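Local structure of V-type ATP synthase alpha chain (Nanoarchaeum equitans Kin4-M, 5BN3) at residues Gly129-Thr134 against Asn367-Ser372; Arg143-Pro148 against Arg309-Ser314. The protein is subunit A (alpha chain) of an archaeal V-type ATP synthase, built around a P-loop nucleotide-binding domain with a pocket for ADP. All coordinates share one frame; numbering follows the deposited sequence.

Interaction 1: residues Gly129-Thr134 against Asn367-Ser372; sequences GDIIGT and NDLEGS. With MG (magnesium ion), chain L.
Asn-367 reaches across to the carbonyl of Gly-129, and its side chain carries most of this contact. CB points toward 129-134 and lies 3.3 Å from Gly-129 O. Asp-130 OD1 also comes within 4.1 Å of Asn-367 CB. The carboxylate turns back along its own chain, where OD2 accepts from Lys-127 N. CG sits between the backbone N and the carbonyl carbon (chi1 55°), which leaves it 3.5 Å from Gly-129 O. At the tip, ND2 donates to Gly-129 O at 2.8 Å, nearly along the C=O axis, with an N-H...O angle of 149°. ND2 also gives a hydrogen bond to Asp-310 O. OD1 closes an Asx turn: it accepts from Leu-369 N at 3.3 Å, in the carbonyl plane, and pairs with Thr-365 OG1. The amide is thus held at both ends in the loop before strand 370-379 of the nucleotide-binding domain, while Gly-129 leads into strand 131-137 of the barrel-sandwich domain. Ile-131 packs beside the amide, with CG1 3.8 Å from Asn-367 ND2. Its CD1 meets CD1 of Leu-369 at 3.7 Å, the two side chains crossing at about a right angle. Further on, Ser-372 OG binds magnesium at 2.3 Å, a site shared with Thr-374.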
ATOM      1  N   GLY A 129      -7.901 -29.369 -44.316  1.00 49.63           N
ATOM      2  CA  GLY A 129      -7.604 -27.970 -44.559  1.00 44.65           C
ATOM      3  C   GLY A 129      -7.600 -27.563 -46.022  1.00 49.88           C
ATOM      4  O   GLY A 129      -7.415 -26.383 -46.333  1.00 47.02           O
ATOM      5  N   ASP A 130      -7.800 -28.524 -46.921  1.00 48.17           N
ATOM      6  CA  ASP A 130      -7.818 -28.232 -48.353  1.00 47.31           C
ATOM      7  C   ASP A 130      -9.027 -27.387 -48.754  1.00 32.64           C
ATOM      8  O   ASP A 130     -10.110 -27.528 -48.185  1.00 38.18           O
ATOM      9  CB  ASP A 130      -7.806 -29.525 -49.176  1.00 52.83           C
ATOM     10  CG  ASP A 130      -6.437 -30.177 -49.232  1.00 65.21           C
ATOM     11  OD1 ASP A 130      -5.431 -29.487 -48.964  1.00 66.78           O
ATOM     12  OD2 ASP A 130      -6.371 -31.380 -49.560  1.00 70.59           O
ATOM     13  N   ILE A 131      -8.834 -26.513 -49.737  1.00 40.54           N
ATOM     14  CA  ILE A 131      -9.930 -25.730 -50.293  1.00 40.22           C
ATOM     15  C   ILE A 131     -10.712 -26.577 -51.297  1.00 49.45           C
ATOM     16  O   ILE A 131     -10.204 -26.908 -52.370  1.00 47.19           O
ATOM     17  CB  ILE A 131      -9.410 -24.455 -50.990  1.00 40.58           C
ATOM     18  CG1 ILE A 131      -8.656 -23.573 -49.989  1.00 38.31           C
ATOM     19  CG2 ILE A 131     -10.557 -23.680 -51.613  1.00 38.14           C
ATOM     20  CD1 ILE A 131      -7.993 -22.365 -50.618  1.00 44.91           C
ATOM     21  N   ILE A 132     -11.944 -26.931 -50.943  1.00 44.54           N
ATOM     22  CA  ILE A 132     -12.770 -27.787 -51.790  1.00 45.47           C
ATOM     23  C   ILE A 132     -13.581 -26.960 -52.788  1.00 51.52           C
ATOM     24  O   ILE A 132     -14.058 -27.479 -53.799  1.00 45.02           O
ATOM     25  CB  ILE A 132     -13.691 -28.697 -50.939  1.00 56.67           C
ATOM     26  CG1 ILE A 132     -14.228 -29.864 -51.771  1.00 62.64           C
ATOM     27  CG2 ILE A 132     -14.826 -27.896 -50.310  1.00 44.48           C
ATOM     28  CD1 ILE A 132     -14.966 -30.897 -50.958  1.00 57.53           C
ATOM     29  N   GLY A 133     -13.720 -25.667 -52.501  1.00 40.03           N
ATOM     30  CA  GLY A 133     -14.443 -24.759 -53.376  1.00 39.31           C
ATOM     31  C   GLY A 133     -14.575 -23.366 -52.785  1.00 47.46           C
ATOM     32  O   GLY A 133     -14.044 -23.094 -51.708  1.00 39.59           O
ATOM     33  N   THR A 134     -15.281 -22.481 -53.485  1.00 40.32           N
ATOM     34  CA  THR A 134     -15.469 -21.111 -53.011  1.00 42.43           C
ATOM     35  C   THR A 134     -16.936 -20.687 -52.996  1.00 44.05           C
ATOM     36  O   THR A 134     -17.752 -21.200 -53.764  1.00 36.78           O
ATOM     37  CB  THR A 134     -14.660 -20.088 -53.842  1.00 39.74           C
ATOM     38  OG1 THR A 134     -15.049 -20.168 -55.219  1.00 50.04           O
ATOM     39  CG2 THR A 134     -13.169 -20.352 -53.723  1.00 44.76           C
ATOM     40  N   ASN A 367      -3.258 -26.018 -46.135  1.00 47.55           N
ATOM     41  CA  ASN A 367      -3.363 -26.096 -47.591  1.00 49.97           C
ATOM     42  C   ASN A 367      -2.214 -25.384 -48.307  1.00 48.12           C
ATOM     43  O   ASN A 367      -2.327 -25.032 -49.482  1.00 52.85           O
ATOM     44  CB  ASN A 367      -4.719 -25.555 -48.070  1.00 46.73           C
ATOM     45  CG  ASN A 367      -4.998 -24.142 -47.584  1.00 59.91           C
ATOM     46  OD1 ASN A 367      -4.139 -23.262 -47.657  1.00 53.26           O
ATOM     47  ND2 ASN A 367      -6.209 -23.918 -47.087  1.00 48.15           N
ATOM     48  N   ASP A 368      -1.120 -25.169 -47.577  1.00 44.11           N
ATOM     49  CA  ASP A 368       0.119 -24.596 -48.116  1.00 51.29           C
ATOM     50  C   ASP A 368       0.017 -23.150 -48.608  1.00 45.68           C
ATOM     51  O   ASP A 368       0.860 -22.693 -49.382  1.00 53.30           O
ATOM     52  CB  ASP A 368       0.714 -25.495 -49.209  1.00 63.04           C
ATOM     53  CG  ASP A 368       1.182 -26.834 -48.670  1.00 84.60           C
ATOM     54  OD1 ASP A 368       2.246 -26.874 -48.016  1.00 83.38           O
ATOM     55  OD2 ASP A 368       0.493 -27.847 -48.911  1.00 88.00           O
ATOM     56  N   LEU A 369      -1.000 -22.429 -48.150  1.00 45.92           N
ATOM     57  CA  LEU A 369      -1.085 -21.000 -48.424  1.00 44.13           C
ATOM     58  C   LEU A 369      -0.518 -20.227 -47.234  1.00 36.86           C
ATOM     59  O   LEU A 369      -0.235 -20.812 -46.187  1.00 44.88           O
ATOM     60  CB  LEU A 369      -2.531 -20.584 -48.710  1.00 39.69           C
ATOM     61  CG  LEU A 369      -3.170 -21.195 -49.961  1.00 56.71           C
ATOM     62  CD1 LEU A 369      -4.655 -20.883 -50.029  1.00 46.13           C
ATOM     63  CD2 LEU A 369      -2.473 -20.702 -51.218  1.00 44.51           C
ATOM     64  N   GLU A 370      -0.329 -18.922 -47.400  1.00 36.83           N
ATOM     65  CA  GLU A 370       0.119 -18.078 -46.298  1.00 38.10           C
ATOM     66  C   GLU A 370      -1.060 -17.291 -45.734  1.00 36.98           C
ATOM     67  O   GLU A 370      -1.831 -16.685 -46.482  1.00 38.88           O
ATOM     68  CB  GLU A 370       1.220 -17.134 -46.756  1.00 43.59           C
ATOM     69  N   GLY A 371      -1.203 -17.312 -44.412  1.00 37.72           N
ATOM     70  CA  GLY A 371      -2.239 -16.549 -43.743  1.00 32.51           C
ATOM     71  C   GLY A 371      -1.666 -15.908 -42.496  1.00 33.08           C
ATOM     72  O   GLY A 371      -0.640 -16.358 -41.983  1.00 34.59           O
ATOM     73  N   SER A 372      -2.318 -14.858 -42.005  1.00 37.27           N
ATOM     74  CA  SER A 372      -1.844 -14.175 -40.806  1.00 35.78           C
ATOM     75  C   SER A 372      -2.998 -13.796 -39.887  1.00 33.42           C
ATOM     76  O   SER A 372      -4.080 -13.434 -40.352  1.00 29.48           O
ATOM     77  CB  SER A 372      -1.046 -12.921 -41.177  1.00 31.74           C
ATOM     78  OG  SER A 372      -1.897 -11.800 -41.356  1.00 43.99           O
TER
HETATM   79 MG    MG L 610      -2.963 -10.194 -40.062  1.00 41.86          MG

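Interaction 2: residues Arg143-Pro148 against Arg309-Ser314; sequences RIIVPP and RDQGYS
Arg-143 and Gln-311 bring the two backbones closest, with CA atoms 5.8 Å apart. Segment 143-148 is the end of strand 140-145 and the loop after it. Segment 309-314 leaves helix 293-309 through a type I turn from Arg-309 to Gly-312, with Gly-312 at positive phi in a Schellman motif. Gln-311 points toward the strand from this turn. Its OE1 accepts from Arg-143 N at 3.0 Å, the donor standing above the carbonyl plane. Its CG and CD lie against Arg-143 O.

The Arg-143 side chain runs extended from CG to NE, over the turn. NH1 donates to Gln-311 O at 2.8 Å, with an N-H...O angle of 162° and the acceptor in the guanidinium plane. The guanidinium lies flat on Tyr-313, centres 4.2 Å apart and planes at 16°. This is a cation-pi stack offset toward the hydroxyl end, with Arg-143 CZ 3.5 Å from Tyr-313 CZ. Glu-141 serves both partners: its carboxylate forms a salt bridge with Arg-143 NE, and its carbonyl O bonds to Tyr-313 OH.

Ile-145 adds the apolar part. Its CD1 touches Asp-310 CB at 3.6 Å and Gln-311 CG at 4.1 Å. The carboxylate of Asp-310 is turned to other partners, Arg-309 on OD1 and Arg-188 on OD2. The Gln-311 carbonyl at NH1, Glu-141 at NE and the Tyr-313 ring on one face together restrict how the Arg-143 guanidinium can turn. The carbonyl of Gln-311 and the nearby Glu-141 would probably stabilise its positive charge.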
ATOM      1  N   ARG A 143     -13.467 -19.172 -48.871  1.00 37.69           N
ATOM      2  CA  ARG A 143     -12.900 -20.453 -49.256  1.00 38.42           C
ATOM      3  C   ARG A 143     -13.368 -21.564 -48.328  1.00 46.12           C
ATOM      4  O   ARG A 143     -13.115 -21.537 -47.122  1.00 41.52           O
ATOM      5  CB  ARG A 143     -11.373 -20.360 -49.303  1.00 35.14           C
ATOM      6  CG  ARG A 143     -10.886 -19.464 -50.438  1.00 39.38           C
ATOM      7  CD  ARG A 143      -9.467 -18.973 -50.238  1.00 39.92           C
ATOM      8  NE  ARG A 143      -9.099 -17.989 -51.256  1.00 38.77           N
ATOM      9  CZ  ARG A 143      -8.005 -17.233 -51.214  1.00 53.51           C
ATOM     10  NH1 ARG A 143      -7.158 -17.338 -50.201  1.00 46.74           N
ATOM     11  NH2 ARG A 143      -7.762 -16.367 -52.185  1.00 52.52           N
ATOM     12  N   ILE A 144     -14.076 -22.532 -48.901  1.00 36.16           N
ATOM     13  CA  ILE A 144     -14.587 -23.656 -48.129  1.00 34.83           C
ATOM     14  C   ILE A 144     -13.457 -24.646 -47.883  1.00 40.14           C
ATOM     15  O   ILE A 144     -13.082 -25.411 -48.773  1.00 46.10           O
ATOM     16  CB  ILE A 144     -15.762 -24.348 -48.845  1.00 38.69           C
ATOM     17  CG1 ILE A 144     -16.795 -23.307 -49.287  1.00 33.63           C
ATOM     18  CG2 ILE A 144     -16.401 -25.396 -47.942  1.00 34.42           C
ATOM     19  CD1 ILE A 144     -17.347 -22.456 -48.148  1.00 36.95           C
ATOM     20  N   ILE A 145     -12.901 -24.609 -46.677  1.00 43.60           N
ATOM     21  CA  ILE A 145     -11.829 -25.518 -46.306  1.00 39.63           C
ATOM     22  C   ILE A 145     -12.394 -26.683 -45.504  1.00 43.18           C
ATOM     23  O   ILE A 145     -13.144 -26.485 -44.546  1.00 49.96           O
ATOM     24  CB  ILE A 145     -10.713 -24.798 -45.513  1.00 42.06           C
ATOM     25  CG1 ILE A 145     -11.305 -23.988 -44.358  1.00 39.83           C
ATOM     26  CG2 ILE A 145      -9.915 -23.881 -46.433  1.00 39.16           C
ATOM     27  CD1 ILE A 145     -10.256 -23.366 -43.456  1.00 36.34           C
ATOM     28  N   VAL A 146     -12.047 -27.897 -45.917  1.00 43.54           N
ATOM     29  CA  VAL A 146     -12.506 -29.093 -45.228  1.00 45.41           C
ATOM     30  C   VAL A 146     -11.860 -29.155 -43.850  1.00 45.99           C
ATOM     31  O   VAL A 146     -10.752 -28.643 -43.666  1.00 43.82           O
ATOM     32  CB  VAL A 146     -12.186 -30.367 -46.040  1.00 58.47           C
ATOM     33  CG1 VAL A 146     -12.865 -30.313 -47.394  1.00 57.52           C
ATOM     34  CG2 VAL A 146     -10.691 -30.531 -46.216  1.00 52.69           C
ATOM     35  N   PRO A 147     -12.557 -29.755 -42.870  1.00 47.76           N
ATOM     36  CA  PRO A 147     -12.018 -29.841 -41.507  1.00 52.37           C
ATOM     37  C   PRO A 147     -10.643 -30.500 -41.484  1.00 51.08           C
ATOM     38  O   PRO A 147     -10.367 -31.344 -42.338  1.00 44.37           O
ATOM     39  CB  PRO A 147     -13.031 -30.734 -40.788  1.00 57.39           C
ATOM     40  CG  PRO A 147     -14.306 -30.532 -41.535  1.00 45.35           C
ATOM     41  CD  PRO A 147     -13.907 -30.342 -42.970  1.00 46.61           C
ATOM     42  N   PRO A 148      -9.786 -30.110 -40.525  1.00 44.91           N
ATOM     43  CA  PRO A 148      -8.431 -30.664 -40.418  1.00 50.87           C
ATOM     44  C   PRO A 148      -8.394 -32.191 -40.326  1.00 46.45           C
ATOM     45  O   PRO A 148      -7.389 -32.792 -40.710  1.00 48.49           O
ATOM     46  CB  PRO A 148      -7.909 -30.049 -39.116  1.00 49.85           C
ATOM     47  CG  PRO A 148      -8.627 -28.748 -39.012  1.00 46.09           C
ATOM     48  CD  PRO A 148     -10.005 -29.002 -39.576  1.00 46.33           C
ATOM     49  N   ARG A 309      -7.794 -17.177 -41.397  1.00 34.68           N
ATOM     50  CA  ARG A 309      -6.356 -17.315 -41.599  1.00 36.14           C
ATOM     51  C   ARG A 309      -6.050 -18.599 -42.367  1.00 36.78           C
ATOM     52  O   ARG A 309      -5.197 -18.618 -43.256  1.00 37.87           O
ATOM     53  CB  ARG A 309      -5.632 -17.333 -40.251  1.00 31.23           C
ATOM     54  CG  ARG A 309      -4.131 -17.580 -40.348  1.00 30.24           C
ATOM     55  CD  ARG A 309      -3.597 -18.165 -39.055  1.00 38.92           C
ATOM     56  NE  ARG A 309      -4.144 -19.499 -38.807  1.00 36.45           N
ATOM     57  CZ  ARG A 309      -3.960 -20.191 -37.687  1.00 40.93           C
ATOM     58  NH1 ARG A 309      -3.243 -19.678 -36.696  1.00 36.03           N
ATOM     59  NH2 ARG A 309      -4.501 -21.393 -37.556  1.00 36.23           N
ATOM     60  N   ASP A 310      -6.760 -19.670 -42.025  1.00 33.53           N
ATOM     61  CA  ASP A 310      -6.549 -20.971 -42.654  1.00 42.58           C
ATOM     62  C   ASP A 310      -6.944 -20.988 -44.134  1.00 37.83           C
ATOM     63  O   ASP A 310      -6.542 -21.881 -44.879  1.00 39.50           O
ATOM     64  CB  ASP A 310      -7.315 -22.055 -41.888  1.00 34.35           C
ATOM     65  CG  ASP A 310      -6.752 -22.303 -40.502  1.00 53.18           C
ATOM     66  OD1 ASP A 310      -5.578 -21.949 -40.252  1.00 46.95           O
ATOM     67  OD2 ASP A 310      -7.485 -22.869 -39.662  1.00 46.02           O
ATOM     68  N   GLN A 311      -7.730 -20.001 -44.556  1.00 35.20           N
ATOM     69  CA  GLN A 311      -8.112 -19.877 -45.959  1.00 36.17           C
ATOM     70  C   GLN A 311      -7.029 -19.153 -46.750  1.00 42.46           C
ATOM     71  O   GLN A 311      -7.151 -18.973 -47.961  1.00 36.49           O
ATOM     72  CB  GLN A 311      -9.443 -19.127 -46.095  1.00 33.07           C
ATOM     73  CG  GLN A 311     -10.628 -19.812 -45.426  1.00 31.46           C
ATOM     74  CD  GLN A 311     -11.900 -18.989 -45.499  1.00 36.62           C
ATOM     75  OE1 GLN A 311     -12.097 -18.204 -46.430  1.00 38.23           O
ATOM     76  NE2 GLN A 311     -12.768 -19.158 -44.508  1.00 39.40           N
ATOM     77  N   GLY A 312      -5.972 -18.734 -46.061  1.00 31.43           N
ATOM     78  CA  GLY A 312      -4.884 -18.025 -46.711  1.00 33.09           C
ATOM     79  C   GLY A 312      -5.147 -16.534 -46.768  1.00 35.02           C
ATOM     80  O   GLY A 312      -4.708 -15.846 -47.693  1.00 37.23           O
ATOM     81  N   TYR A 313      -5.867 -16.031 -45.771  1.00 33.40           N
ATOM     82  CA  TYR A 313      -6.184 -14.611 -45.702  1.00 34.30           C
ATOM     83  C   TYR A 313      -5.468 -13.933 -44.536  1.00 37.53           C
ATOM     84  O   TYR A 313      -4.990 -14.596 -43.612  1.00 32.35           O
ATOM     85  CB  TYR A 313      -7.697 -14.406 -45.574  1.00 39.20           C
ATOM     86  CG  TYR A 313      -8.474 -14.643 -46.853  1.00 39.85           C
ATOM     87  CD1 TYR A 313      -8.263 -13.851 -47.972  1.00 42.06           C
ATOM     88  CD2 TYR A 313      -9.438 -15.637 -46.929  1.00 34.88           C
ATOM     89  CE1 TYR A 313      -8.977 -14.055 -49.139  1.00 44.53           C
ATOM     90  CE2 TYR A 313     -10.158 -15.850 -48.093  1.00 40.10           C
ATOM     91  CZ  TYR A 313      -9.922 -15.054 -49.194  1.00 47.79           C
ATOM     92  OH  TYR A 313     -10.632 -15.253 -50.355  1.00 44.89           O
ATOM     93  N   SER A 314      -5.390 -12.607 -44.591  1.00 32.46           N
ATOM     94  CA  SER A 314      -4.860 -11.827 -43.480  1.00 37.87           C
ATOM     95  C   SER A 314      -6.031 -11.329 -42.643  1.00 35.33           C
ATOM     96  O   SER A 314      -7.011 -10.802 -43.176  1.00 35.69           O
ATOM     97  CB  SER A 314      -4.021 -10.652 -43.984  1.00 38.87           C
ATOM     98  OG  SER A 314      -4.814  -9.719 -44.690  1.00 47.95           O
TER

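Overall arrangement
Interactions 1 and 2 are two parts of one interface between the barrel-sandwich and nucleotide-binding domains, their centres about 4 Å apart. On the barrel-sandwich side they use neighbouring antiparallel strands, 131-137 and 140-145. Probable hydrogen bonds join these strands: Gly-133 O to Ile-144 N and Ile-132 N to Ile-144 O, both 2.9 Å. Gly-129 O of interaction 1 also packs on Ile-145 CG2 of interaction 2 at 3.5 Å. On the other side, a backbone bond pairs Tyr-313 with Ser-372, and Ser-372 OG lies 3.6 Å from Ser-314 CB. The magnesium ion held by Ser-372 is about 8 Å from the nearest side-chain atom of Tyr-313. None of the four segments contributes a residue to the ADP pocket.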